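Local coordinates for protein beta-1,4-exocellulase (Thermobifida fusca, PDB 4B4H) that hydrolyses beta-1,4-glycosidic bonds of cellulose as an exo-acting cellobiohydrolase of glycoside hydrolase family 6, this chain being its catalytic domain, at residues 57-62 against 77-82; 65-70 against 119-124; 98-103 against 151-156; 140-145 against 202-207. All coordinates share one frame; numbering follows the deposited sequence.

Contact 1 (57-62 against 77-82); sequences MGLRDH and IQVVIY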
loop_
_atom_site.group_PDB
_atom_site.type_symbol
_atom_site.label_atom_id
_atom_site.label_comp_id
_atom_site.label_asym_id
_atom_site.label_seq_id
_atom_site.Cartn_x
_atom_site.Cartn_y
_atom_site.Cartn_z
ATOM N N MET A 57 2.263 3.773 22.071
ATOM C CA MET A 57 2.005 5.061 21.442
ATOM C C MET A 57 0.681 5.056 20.679
ATOM O O MET A 57 0.498 4.285 19.728
ATOM C CB MET A 57 3.131 5.452 20.479
ATOM C CG MET A 57 4.506 5.649 21.101
ATOM S SD MET A 57 5.613 6.473 19.930
ATOM C CE MET A 57 5.150 8.190 20.116
ATOM N N GLY A 58 -0.237 5.918 21.103
ATOM C CA GLY A 58 -1.463 6.148 20.358
ATOM C C GLY A 58 -1.238 7.237 19.338
ATOM O O GLY A 58 -0.123 7.777 19.211
ATOM N N LEU A 59 -2.298 7.567 18.602
ATOM C CA LEU A 59 -2.206 8.602 17.583
ATOM C C LEU A 59 -1.707 9.906 18.198
ATOM O O LEU A 59 -0.793 10.539 17.652
ATOM C CB LEU A 59 -3.540 8.824 16.862
ATOM C CG LEU A 59 -3.496 9.882 15.746
ATOM C CD1 LEU A 59 -2.390 9.646 14.721
ATOM C CD2 LEU A 59 -4.842 10.005 15.048
ATOM N N ARG A 60 -2.298 10.289 19.332
ATOM C CA ARG A 60 -1.920 11.519 20.023
ATOM C C ARG A 60 -0.427 11.492 20.357
ATOM O O ARG A 60 0.285 12.455 20.112
ATOM C CB ARG A 60 -2.770 11.714 21.285
ATOM C CG ARG A 60 -2.331 12.888 22.147
ATOM C CD ARG A 60 -3.348 13.219 23.223
ATOM N NE ARG A 60 -2.845 14.240 24.135
ATOM C CZ ARG A 60 -1.958 13.998 25.094
ATOM N NH1 ARG A 60 -1.490 12.769 25.262
ATOM N NH2 ARG A 60 -1.541 14.977 25.885
ATOM N N ASP A 61 0.030 10.361 20.898
ATOM C CA ASP A 61 1.451 10.128 21.193
ATOM C C ASP A 61 2.378 10.314 19.987
ATOM O O ASP A 61 3.404 10.994 20.100
ATOM C CB ASP A 61 1.679 8.727 21.785
ATOM C CG ASP A 61 1.311 8.625 23.254
ATOM O OD1 ASP A 61 1.433 9.630 23.992
ATOM O OD2 ASP A 61 0.900 7.511 23.672
ATOM N N HIS A 62 2.040 9.706 18.842
ATOM C CA HIS A 62 2.850 9.893 17.628
ATOM C C HIS A 62 2.814 11.304 17.112
ATOM O O HIS A 62 3.804 11.801 16.572
ATOM C CB HIS A 62 2.410 8.964 16.499
ATOM C CG HIS A 62 2.829 7.528 16.686
ATOM N ND1 HIS A 62 4.105 7.117 16.515
ATOM C CD2 HIS A 62 2.093 6.395 17.024
ATOM C CE1 HIS A 62 4.180 5.789 16.723
ATOM N NE2 HIS A 62 2.951 5.349 17.051
ATOM N N ILE A 77 4.030 13.452 8.734
ATOM C CA ILE A 77 3.780 12.126 9.324
ATOM C C ILE A 77 2.690 11.425 8.517
ATOM O O ILE A 77 1.668 12.026 8.169
ATOM C CB ILE A 77 3.369 12.185 10.826
ATOM C CG1 ILE A 77 3.187 10.772 11.407
ATOM C CG2 ILE A 77 2.088 13.001 11.016
ATOM C CD1 ILE A 77 2.983 10.699 12.908
ATOM N N GLN A 78 2.907 10.159 8.266
ATOM C CA GLN A 78 1.952 9.419 7.498
ATOM C C GLN A 78 1.137 8.508 8.431
ATOM O O GLN A 78 1.647 7.922 9.217
ATOM C CB GLN A 78 2.666 8.578 6.430
ATOM C CG GLN A 78 3.514 9.327 5.433
ATOM C CD GLN A 78 4.449 8.409 4.719
ATOM O OE1 GLN A 78 5.536 8.212 5.111
ATOM N NE2 GLN A 78 3.987 7.861 3.669
ATOM N N VAL A 79 -0.156 8.547 8.294
ATOM C CA VAL A 79 -1.060 7.765 9.134
ATOM C C VAL A 79 -1.910 6.891 8.211
ATOM O O VAL A 79 -2.554 7.404 7.305
ATOM C CB VAL A 79 -1.985 8.697 9.969
ATOM C CG1 VAL A 79 -3.083 7.892 10.651
ATOM C CG2 VAL A 79 -1.217 9.486 11.029
ATOM N N VAL A 80 -1.944 5.578 8.453
ATOM C CA VAL A 80 -2.746 4.681 7.602
ATOM C C VAL A 80 -4.093 4.450 8.261
ATOM O O VAL A 80 -4.139 4.035 9.409
ATOM C CB VAL A 80 -2.058 3.320 7.363
ATOM C CG1 VAL A 80 -2.756 2.601 6.229
ATOM C CG2 VAL A 80 -0.589 3.512 6.989
ATOM N N ILE A 81 -5.160 4.770 7.520
ATOM C CA ILE A 81 -6.555 4.557 7.926
ATOM C C ILE A 81 -6.991 3.228 7.319
ATOM O O ILE A 81 -7.020 3.078 6.086
ATOM C CB ILE A 81 -7.431 5.703 7.373
ATOM C CG1 ILE A 81 -6.860 7.076 7.793
ATOM C CG2 ILE A 81 -8.892 5.562 7.802
ATOM C CD1 ILE A 81 -6.550 7.229 9.279
ATOM N N TYR A 82 -7.362 2.247 8.148
ATOM C CA TYR A 82 -7.483 0.881 7.656
ATOM C C TYR A 82 -8.345 0.005 8.548
ATOM O O TYR A 82 -7.837 -0.876 9.242
ATOM C CB TYR A 82 -6.080 0.284 7.497
ATOM C CG TYR A 82 -5.998 -1.133 6.977
ATOM C CD1 TYR A 82 -6.855 -1.580 5.972
ATOM C CD2 TYR A 82 -5.003 -2.007 7.434
ATOM C CE1 TYR A 82 -6.754 -2.874 5.474
ATOM C CE2 TYR A 82 -4.901 -3.302 6.953
ATOM C CZ TYR A 82 -5.769 -3.730 5.962
ATOM O OH TYR A 82 -5.639 -5.026 5.482
#
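The first turn of helix 59-70 lies over strand 75-81, with the CA atoms of L59 and V79 and likewise those of H62 and I77 8.6 Å apart. This is one layer of helix on sheet in a beta-alpha-beta crossover: the helix connects the parallel neighbours 38-40 and 75-81 within the distorted alpha/beta barrel of family 6 hydrolases. Across the two segments the touching side-chain atoms are all carbon. L59 and V79 cross at about a right angle, methyl against methyl, CD1 of L59 being 3.9 Å from CG2 of V79. With CG of L59 opposite its backbone N (chi1 -178°), the chain reaches to the strand, while L40, I114 and I117 also touch this leucine. I77 extends fully from the strand, and its CD1 ends 4.0 Å from CB of H62, close also to that residue's carbonyl oxygen. The imidazole itself turns elsewhere: ND1 bonds to the hydroxyl of Y13, and CB of M57 lies 3.4 Å above one ring face, toward the rim. At the helix start G58 occupies the N-cap, and D61 returns to it as in one half of a capping box, G58 N donating to D61 OD2 at 3.2 Å.

Contact 2 (65-70 against 119-124); sequences EAVRQS and WDFADY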
loop_
_atom_site.group_PDB
_atom_site.type_symbol
_atom_site.label_atom_id
_atom_site.label_comp_id
_atom_site.label_asym_id
_atom_site.label_seq_id
_atom_site.Cartn_x
_atom_site.Cartn_y
_atom_site.Cartn_z
ATOM N N GLU A 65 5.048 13.509 19.166
ATOM C CA GLU A 65 6.432 13.236 18.787
ATOM C C GLU A 65 6.774 13.924 17.466
ATOM O O GLU A 65 7.861 14.507 17.317
ATOM C CB GLU A 65 6.701 11.724 18.752
ATOM C CG GLU A 65 8.112 11.311 18.327
ATOM C CD GLU A 65 9.213 11.717 19.312
ATOM O OE1 GLU A 65 8.906 12.284 20.380
ATOM O OE2 GLU A 65 10.406 11.465 19.014
ATOM N N ALA A 66 5.854 13.871 16.498
ATOM C CA ALA A 66 6.073 14.567 15.227
ATOM C C ALA A 66 6.288 16.084 15.399
ATOM O O ALA A 66 7.155 16.687 14.741
ATOM C CB ALA A 66 4.936 14.293 14.247
ATOM N N VAL A 67 5.489 16.689 16.280
ATOM C CA VAL A 67 5.591 18.121 16.604
ATOM C C VAL A 67 6.980 18.414 17.183
ATOM O O VAL A 67 7.674 19.336 16.737
ATOM C CB VAL A 67 4.460 18.559 17.571
ATOM C CG1 VAL A 67 4.764 19.891 18.222
ATOM C CG2 VAL A 67 3.142 18.649 16.825
ATOM N N ARG A 68 7.394 17.599 18.145
ATOM C CA ARG A 68 8.719 17.735 18.734
ATOM C C ARG A 68 9.821 17.638 17.681
ATOM O O ARG A 68 10.725 18.473 17.659
ATOM C CB ARG A 68 8.903 16.702 19.837
ATOM C CG ARG A 68 10.225 16.778 20.587
ATOM C CD ARG A 68 10.246 15.766 21.725
ATOM N NE ARG A 68 9.406 16.203 22.837
ATOM C CZ ARG A 68 8.148 15.812 23.053
ATOM N NH1 ARG A 68 7.546 14.958 22.226
ATOM N NH2 ARG A 68 7.489 16.294 24.097
ATOM N N GLN A 69 9.727 16.653 16.786
ATOM C CA GLN A 69 10.745 16.480 15.740
ATOM C C GLN A 69 10.780 17.615 14.717
ATOM O O GLN A 69 11.795 17.807 14.049
ATOM C CB GLN A 69 10.548 15.150 14.993
ATOM C CG GLN A 69 10.790 13.910 15.823
ATOM C CD GLN A 69 10.474 12.626 15.071
ATOM O OE1 GLN A 69 10.386 12.605 13.835
ATOM N NE2 GLN A 69 10.263 11.558 15.816
ATOM N N SER A 70 9.674 18.358 14.594
ATOM C CA SER A 70 9.548 19.434 13.612
ATOM C C SER A 70 10.420 20.644 13.930
ATOM O O SER A 70 10.958 21.264 13.023
ATOM C CB SER A 70 8.085 19.869 13.463
ATOM O OG SER A 70 7.680 20.762 14.487
ATOM N N TRP A 119 -7.866 17.150 14.531
ATOM C CA TRP A 119 -8.334 18.514 14.691
ATOM C C TRP A 119 -7.515 19.243 15.717
ATOM O O TRP A 119 -7.122 20.375 15.483
ATOM C CB TRP A 119 -9.816 18.554 15.046
ATOM C CG TRP A 119 -10.718 18.728 13.856
ATOM C CD1 TRP A 119 -11.648 17.823 13.351
ATOM C CD2 TRP A 119 -10.824 19.909 12.988
ATOM N NE1 TRP A 119 -12.291 18.337 12.254
ATOM C CE2 TRP A 119 -11.845 19.590 11.979
ATOM C CE3 TRP A 119 -10.181 21.148 12.929
ATOM C CZ2 TRP A 119 -12.197 20.486 10.987
ATOM C CZ3 TRP A 119 -10.560 22.049 11.935
ATOM C CH2 TRP A 119 -11.535 21.722 10.979
ATOM N N ASP A 120 -7.241 18.618 16.862
ATOM C CA ASP A 120 -6.439 19.279 17.889
ATOM C C ASP A 120 -5.164 19.801 17.255
ATOM O O ASP A 120 -4.810 20.974 17.409
ATOM C CB ASP A 120 -6.062 18.320 19.012
ATOM C CG ASP A 120 -7.254 17.879 19.839
ATOM O OD1 ASP A 120 -8.255 18.623 19.920
ATOM O OD2 ASP A 120 -7.181 16.776 20.411
ATOM N N PHE A 121 -4.501 18.925 16.505
ATOM C CA PHE A 121 -3.199 19.233 15.935
ATOM C C PHE A 121 -3.186 20.235 14.768
ATOM O O PHE A 121 -2.122 20.691 14.356
ATOM C CB PHE A 121 -2.446 17.928 15.641
ATOM C CG PHE A 121 -2.007 17.207 16.894
ATOM C CD1 PHE A 121 -2.878 16.354 17.579
ATOM C CD2 PHE A 121 -0.737 17.428 17.429
ATOM C CE1 PHE A 121 -2.477 15.716 18.747
ATOM C CE2 PHE A 121 -0.337 16.802 18.600
ATOM C CZ PHE A 121 -1.200 15.933 19.256
ATOM N N ALA A 122 -4.366 20.609 14.272
ATOM C CA ALA A 122 -4.494 21.587 13.198
ATOM C C ALA A 122 -3.946 22.946 13.611
ATOM O O ALA A 122 -3.603 23.770 12.757
ATOM C CB ALA A 122 -5.946 21.721 12.768
ATOM N N ASP A 123 -3.859 23.156 14.924
ATOM C CA ASP A 123 -3.342 24.392 15.507
ATOM C C ASP A 123 -1.851 24.619 15.237
ATOM O O ASP A 123 -1.360 25.744 15.351
ATOM C CB ASP A 123 -3.654 24.466 17.011
ATOM C CG ASP A 123 -2.887 23.439 17.849
ATOM O OD1 ASP A 123 -2.447 22.386 17.328
ATOM O OD2 ASP A 123 -2.737 23.698 19.064
ATOM N N TYR A 124 -1.143 23.553 14.884
ATOM C CA TYR A 124 0.251 23.664 14.492
ATOM C C TYR A 124 0.384 23.642 12.977
ATOM O O TYR A 124 0.244 22.589 12.348
ATOM C CB TYR A 124 1.107 22.582 15.157
ATOM C CG TYR A 124 2.559 22.614 14.724
ATOM C CD1 TYR A 124 3.231 23.828 14.547
ATOM C CD2 TYR A 124 3.264 21.435 14.507
ATOM C CE1 TYR A 124 4.551 23.862 14.139
ATOM C CE2 TYR A 124 4.592 21.457 14.106
ATOM C CZ TYR A 124 5.230 22.672 13.931
ATOM O OH TYR A 124 6.548 22.706 13.535
#
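S70 OG sits amid three polar partners: it takes the hydroxyl proton of Y124, gives its own to V67 O one turn back, and is also bonded to G72 N. The modelled 2.4 Å between Y124 OH and S70 OG is very short, so its exact length is doubtful. More regular is the bond from S70 OG to V67 O, 2.7 Å long, which lies in the carbonyl plane on a lone pair; S70 N shares that oxygen at 3.1 Å. Tyrosine and serine meet at the ring's edge, CB of S70 lying in the ring plane. CG of Y124 stands opposite its backbone N (chi1 177°), carrying the ring out to S70. CG2 of V67 comes obliquely to the Y124 ring, 3.6 Å from CD2, and reaches the edge of F121, 4.1 Å from its CD2. F121 and Y124 bound a type I turn, and their rings fork around the valine methyl. A phenylalanine in place of Y124 would probably leave S70 OG without its donor across the contact and the ring without a polar hold. One polar link and one methyl thus join the C-terminal end of helix 59-70 to this turn, part hydrogen-bonded, part apolar.

Contact 3 (98-103 against 151-156); sequences LGPDEL and TELCAY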
loop_
_atom_site.group_PDB
_atom_site.type_symbol
_atom_site.label_atom_id
_atom_site.label_comp_id
_atom_site.label_asym_id
_atom_site.label_seq_id
_atom_site.Cartn_x
_atom_site.Cartn_y
_atom_site.Cartn_z
ATOM N N LEU A 98 -13.842 -5.047 12.234
ATOM C CA LEU A 98 -15.211 -4.632 11.938
ATOM C C LEU A 98 -15.857 -5.492 10.858
ATOM O O LEU A 98 -15.353 -5.611 9.758
ATOM C CB LEU A 98 -15.244 -3.146 11.555
ATOM C CG LEU A 98 -14.937 -2.154 12.674
ATOM C CD1 LEU A 98 -15.462 -0.786 12.290
ATOM C CD2 LEU A 98 -15.544 -2.583 14.002
ATOM N N GLY A 99 -16.993 -6.096 11.198
ATOM C CA GLY A 99 -17.737 -6.906 10.244
ATOM C C GLY A 99 -18.473 -6.146 9.148
ATOM O O GLY A 99 -18.556 -4.911 9.174
ATOM N N PRO A 100 -19.070 -6.880 8.201
ATOM C CA PRO A 100 -19.673 -6.290 7.010
ATOM C C PRO A 100 -20.880 -5.388 7.284
ATOM O O PRO A 100 -21.193 -4.516 6.463
ATOM C CB PRO A 100 -20.081 -7.509 6.183
ATOM C CG PRO A 100 -20.195 -8.631 7.154
ATOM C CD PRO A 100 -19.253 -8.348 8.271
ATOM N N ASP A 101 -21.556 -5.594 8.412
ATOM C CA ASP A 101 -22.715 -4.758 8.727
ATOM C C ASP A 101 -22.380 -3.600 9.675
ATOM O O ASP A 101 -23.268 -2.851 10.100
ATOM C CB ASP A 101 -23.860 -5.612 9.286
ATOM C CG ASP A 101 -24.277 -6.709 8.332
ATOM O OD1 ASP A 101 -25.044 -6.444 7.378
ATOM O OD2 ASP A 101 -23.797 -7.851 8.513
ATOM N N GLU A 102 -21.090 -3.446 9.978
ATOM C CA GLU A 102 -20.648 -2.534 11.032
ATOM C C GLU A 102 -20.222 -1.120 10.588
ATOM O O GLU A 102 -19.457 -0.475 11.291
ATOM C CB GLU A 102 -19.536 -3.197 11.870
ATOM C CG GLU A 102 -19.961 -4.449 12.643
ATOM C CD GLU A 102 -18.980 -4.800 13.742
ATOM O OE1 GLU A 102 -19.008 -4.163 14.810
ATOM O OE2 GLU A 102 -18.165 -5.720 13.548
ATOM N N LEU A 103 -20.771 -0.613 9.484
ATOM C CA LEU A 103 -20.438 0.746 9.033
ATOM C C LEU A 103 -20.657 1.807 10.124
ATOM O O LEU A 103 -19.829 2.717 10.298
ATOM C CB LEU A 103 -21.219 1.106 7.767
ATOM C CG LEU A 103 -20.928 2.458 7.095
ATOM C CD1 LEU A 103 -19.441 2.682 6.837
ATOM C CD2 LEU A 103 -21.711 2.591 5.801
ATOM N N THR A 151 -15.883 -13.197 -4.405
ATOM C CA THR A 151 -16.299 -13.592 -3.063
ATOM C C THR A 151 -17.664 -13.023 -2.697
ATOM O O THR A 151 -18.020 -11.904 -3.093
ATOM C CB THR A 151 -15.274 -13.170 -1.985
ATOM O OG1 THR A 151 -15.207 -11.742 -1.938
ATOM C CG2 THR A 151 -13.875 -13.751 -2.278
ATOM N N GLU A 152 -18.420 -13.789 -1.919
ATOM C CA GLU A 152 -19.731 -13.356 -1.443
ATOM C C GLU A 152 -19.604 -12.127 -0.545
ATOM O O GLU A 152 -20.452 -11.237 -0.588
ATOM C CB GLU A 152 -20.448 -14.507 -0.739
ATOM C CG GLU A 152 -20.553 -15.739 -1.633
ATOM C CD GLU A 152 -21.779 -16.600 -1.395
ATOM O OE1 GLU A 152 -22.806 -16.107 -0.869
ATOM O OE2 GLU A 152 -21.714 -17.793 -1.761
ATOM N N LEU A 153 -18.539 -12.072 0.247
ATOM C CA LEU A 153 -18.242 -10.868 1.018
ATOM C C LEU A 153 -18.076 -9.605 0.170
ATOM O O LEU A 153 -18.682 -8.580 0.492
ATOM C CB LEU A 153 -17.039 -11.057 1.948
ATOM C CG LEU A 153 -16.753 -9.904 2.922
ATOM C CD1 LEU A 153 -17.963 -9.572 3.790
ATOM C CD2 LEU A 153 -15.547 -10.213 3.795
ATOM N N CYS A 154 -17.270 -9.656 -0.891
ATOM C CA CYS A 154 -17.118 -8.476 -1.751
ATOM C C CYS A 154 -18.431 -8.047 -2.411
ATOM O O CYS A 154 -18.767 -6.857 -2.407
ATOM C CB CYS A 154 -16.030 -8.654 -2.802
ATOM S SG CYS A 154 -14.350 -8.732 -2.136
ATOM N N ALA A 155 -19.164 -9.003 -2.984
ATOM C CA ALA A 155 -20.469 -8.718 -3.565
ATOM C C ALA A 155 -21.383 -7.998 -2.558
ATOM O O ALA A 155 -22.032 -6.995 -2.893
ATOM C CB ALA A 155 -21.118 -10.002 -4.068
ATOM N N TYR A 156 -21.392 -8.488 -1.316
ATOM C CA TYR A 156 -22.167 -7.874 -0.234
ATOM C C TYR A 156 -21.769 -6.422 0.080
ATOM O O TYR A 156 -22.636 -5.564 0.293
ATOM C CB TYR A 156 -22.054 -8.715 1.040
ATOM C CG TYR A 156 -23.049 -8.372 2.119
ATOM C CD1 TYR A 156 -24.382 -8.767 2.014
ATOM C CD2 TYR A 156 -22.655 -7.678 3.271
ATOM C CE1 TYR A 156 -25.303 -8.476 3.017
ATOM C CE2 TYR A 156 -23.564 -7.385 4.278
ATOM C CZ TYR A 156 -24.881 -7.786 4.147
ATOM O OH TYR A 156 -25.786 -7.486 5.137
#
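The type I turn from G99 to E102 sets P100 against L153 and Y156 of helix 152-160. G99 N begins the turn by donating to the carboxylate of E102, 2.7 Å from OE2 and nearly straight at 170°. P100 follows, its CB lying 3.8 Å from CD1 of L153 and 3.9 Å from CD2 of Y156, packing on an aliphatic branch and an aromatic at once; its carbonyl is bonded to N160 further along the helix. D101 supplies the polar link. D101 OD1 accepts on its syn lone pair from Y156 OH at 2.6 Å, and the oxygen lies in the plane of the phenol ring at its edge. Carboxylate and ring planes stand 74° apart. With CG opposite its own backbone N (chi1 -166°), Y156 stretches from the helix toward the loop. E102 then takes the N-cap of helix 103-121. T151 caps helix 152-160, its OG1 accepting from C154 N at 3.1 Å. C154 is tied by a disulfide to C89, which follows the predicted catalytic D88 in the chain; this is a surface contact between the loop before helix 103-121 and the start of helix 152-160, near the predicted active site of a family 6 cellulase.

Contact 4 (140-145 against 202-207); sequences NLVTNV and VDIFYE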
loop_
_atom_site.group_PDB
_atom_site.type_symbol
_atom_site.label_atom_id
_atom_site.label_comp_id
_atom_site.label_asym_id
_atom_site.label_seq_id
_atom_site.Cartn_x
_atom_site.Cartn_y
_atom_site.Cartn_z
ATOM N N ASN A 140 -11.434 -4.213 -4.930
ATOM C CA ASN A 140 -12.108 -5.509 -4.763
ATOM C C ASN A 140 -13.510 -5.494 -5.380
ATOM O O ASN A 140 -13.972 -6.515 -5.893
ATOM C CB ASN A 140 -12.208 -5.905 -3.294
ATOM C CG ASN A 140 -10.872 -6.308 -2.708
ATOM O OD1 ASN A 140 -10.324 -7.358 -3.028
ATOM N ND2 ASN A 140 -10.353 -5.482 -1.820
ATOM N N LEU A 141 -14.171 -4.338 -5.335
ATOM C CA LEU A 141 -15.526 -4.193 -5.872
ATOM C C LEU A 141 -15.569 -4.122 -7.394
ATOM O O LEU A 141 -16.649 -4.135 -7.984
ATOM C CB LEU A 141 -16.254 -3.005 -5.236
ATOM C CG LEU A 141 -16.169 -2.959 -3.710
ATOM C CD1 LEU A 141 -16.886 -1.733 -3.185
ATOM C CD2 LEU A 141 -16.721 -4.212 -3.053
ATOM N N VAL A 142 -14.391 -4.025 -8.012
ATOM C CA VAL A 142 -14.237 -4.087 -9.473
ATOM C C VAL A 142 -13.970 -5.534 -9.903
ATOM O O VAL A 142 -14.611 -6.045 -10.825
ATOM C CB VAL A 142 -13.067 -3.191 -9.965
ATOM C CG1 VAL A 142 -12.885 -3.316 -11.478
ATOM C CG2 VAL A 142 -13.283 -1.741 -9.556
ATOM N N THR A 143 -13.042 -6.188 -9.211
ATOM C CA THR A 143 -12.401 -7.411 -9.705
ATOM C C THR A 143 -12.825 -8.697 -8.995
ATOM O O THR A 143 -12.717 -9.796 -9.556
ATOM C CB THR A 143 -10.878 -7.312 -9.547
ATOM O OG1 THR A 143 -10.561 -7.270 -8.149
ATOM C CG2 THR A 143 -10.331 -6.055 -10.233
ATOM N N ASN A 144 -13.284 -8.566 -7.754
ATOM C CA ASN A 144 -13.592 -9.741 -6.940
ATOM C C ASN A 144 -15.083 -9.940 -6.614
ATOM O O ASN A 144 -15.423 -10.553 -5.607
ATOM C CB ASN A 144 -12.721 -9.732 -5.665
ATOM C CG ASN A 144 -11.238 -9.909 -5.966
ATOM O OD1 ASN A 144 -10.862 -10.614 -6.892
ATOM N ND2 ASN A 144 -10.391 -9.281 -5.163
ATOM N N VAL A 145 -15.970 -9.467 -7.490
ATOM C CA VAL A 145 -17.411 -9.557 -7.230
ATOM C C VAL A 145 -18.087 -10.678 -8.029
ATOM O O VAL A 145 -19.170 -11.143 -7.668
ATOM C CB VAL A 145 -18.112 -8.199 -7.456
ATOM C CG1 VAL A 145 -19.626 -8.331 -7.387
ATOM C CG2 VAL A 145 -17.661 -7.211 -6.399
ATOM N N VAL A 202 -11.143 3.509 -11.768
ATOM C CA VAL A 202 -11.222 4.972 -11.801
ATOM C C VAL A 202 -12.633 5.438 -11.441
ATOM O O VAL A 202 -12.811 6.366 -10.637
ATOM C CB VAL A 202 -10.779 5.544 -13.165
ATOM C CG1 VAL A 202 -11.119 7.020 -13.279
ATOM C CG2 VAL A 202 -9.290 5.291 -13.386
ATOM N N ASP A 203 -13.627 4.759 -12.016
ATOM C CA ASP A 203 -15.028 5.080 -11.771
ATOM C C ASP A 203 -15.393 4.927 -10.301
ATOM O O ASP A 203 -16.057 5.812 -9.742
ATOM C CB ASP A 203 -15.948 4.216 -12.637
ATOM C CG ASP A 203 -15.869 4.575 -14.108
ATOM O OD1 ASP A 203 -15.368 5.676 -14.435
ATOM O OD2 ASP A 203 -16.322 3.764 -14.947
ATOM N N ILE A 204 -14.939 3.828 -9.692
ATOM C CA ILE A 204 -15.210 3.550 -8.284
ATOM C C ILE A 204 -14.485 4.506 -7.327
ATOM O O ILE A 204 -15.039 4.879 -6.300
ATOM C CB ILE A 204 -14.991 2.060 -7.887
ATOM C CG1 ILE A 204 -15.795 1.746 -6.620
ATOM C CG2 ILE A 204 -13.520 1.708 -7.701
ATOM C CD1 ILE A 204 -15.996 0.282 -6.329
ATOM N N PHE A 205 -13.268 4.917 -7.680
ATOM C CA PHE A 205 -12.581 5.941 -6.881
ATOM C C PHE A 205 -13.411 7.226 -6.830
ATOM O O PHE A 205 -13.550 7.858 -5.772
ATOM C CB PHE A 205 -11.190 6.237 -7.449
ATOM C CG PHE A 205 -10.240 5.066 -7.400
ATOM C CD1 PHE A 205 -10.355 4.084 -6.416
ATOM C CD2 PHE A 205 -9.201 4.971 -8.321
ATOM C CE1 PHE A 205 -9.470 3.017 -6.381
ATOM C CE2 PHE A 205 -8.306 3.909 -8.288
ATOM C CZ PHE A 205 -8.444 2.930 -7.315
ATOM N N TYR A 206 -13.987 7.569 -7.981
ATOM C CA TYR A 206 -14.771 8.788 -8.146
ATOM C C TYR A 206 -16.077 8.672 -7.376
ATOM O O TYR A 206 -16.469 9.598 -6.681
ATOM C CB TYR A 206 -15.027 9.061 -9.634
ATOM C CG TYR A 206 -15.687 10.403 -9.909
ATOM C CD1 TYR A 206 -14.924 11.582 -10.006
ATOM C CD2 TYR A 206 -17.065 10.499 -10.065
ATOM C CE1 TYR A 206 -15.529 12.809 -10.242
ATOM C CE2 TYR A 206 -17.676 11.719 -10.310
ATOM C CZ TYR A 206 -16.907 12.864 -10.399
ATOM O OH TYR A 206 -17.523 14.064 -10.638
ATOM N N GLU A 207 -16.722 7.514 -7.475
ATOM C CA GLU A 207 -17.924 7.222 -6.693
ATOM C C GLU A 207 -17.661 7.471 -5.202
ATOM O O GLU A 207 -18.424 8.201 -4.565
ATOM C CB GLU A 207 -18.407 5.786 -6.942
ATOM C CG GLU A 207 -19.705 5.407 -6.231
ATOM C CD GLU A 207 -20.112 3.953 -6.456
ATOM O OE1 GLU A 207 -19.340 3.196 -7.073
ATOM O OE2 GLU A 207 -21.212 3.565 -6.005
#
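I204 carries most of this contact, giving one methyl to L141 and another to V142 between helices 198-209 and 140-143. Its chain is extended, CG1 roughly opposite the backbone N (chi1 -158°) and chi2 at 164°, which thrusts CD1 forward as the furthest point of the residue. CD1 presses on L141 CB at 3.5 Å, tighter than ordinary van der Waals contact, and also touches L141 CD1 at 3.8 Å. The two side chains cross at about a right angle, so the isoleucine end comes across the leucine near its root. The other branch, CG2 of I204, meets CG2 of V142 at 3.9 Å; here the side chains run past one another in opposite directions. K158 of helix 152-160 also touches L141. Helix 140-143 carries polar residues on its other sides. N144 ND2 donates to N140 OD1 at 2.9 Å, in the carbonyl plane and on a lone pair, tying the amide of N140 to the residue just past the helix end. N140 ND2 in turn bonds to OD1 of D136, the predicted proton donor, and to the carbonyl of S137, while T143 OG1 meets the indole NH of W191, a predicted substrate-binding residue. On its far flank helix 198-209 leans on helix 262-276 through V202 and F205. The chemistry divides cleanly: three aliphatic residues join the helices by shape alone, and hydrogen bonds of N140 and T143 link helix 140-143 to D136 and W191, consistent with a second-shell place.

In the fold
Read from the N terminus, contact 1 closes the shortest loop, bringing helix 59-70 back onto strand 75-81. Contact 2 starts on the same helix, within that loop, and ends at segment 119-124, so the two cross and touch, R60 O lying 3.9 Å from F121 CZ. Contact 3 opens before contact 2 closes and crosses it, although their nearest atoms are about 17 Å apart; contact 4 crosses contact 3 and is in series with contacts 1 and 2, as contact 3 is with contact 1. The pairs 1-2 and 3-4 occupy separate regions: helix 59-70 against the sheet and segment 119-124, and loops with short helices near the predicted catalytic residues. There T151 N and N144 O, 2.9 Å apart, probably hydrogen-bond.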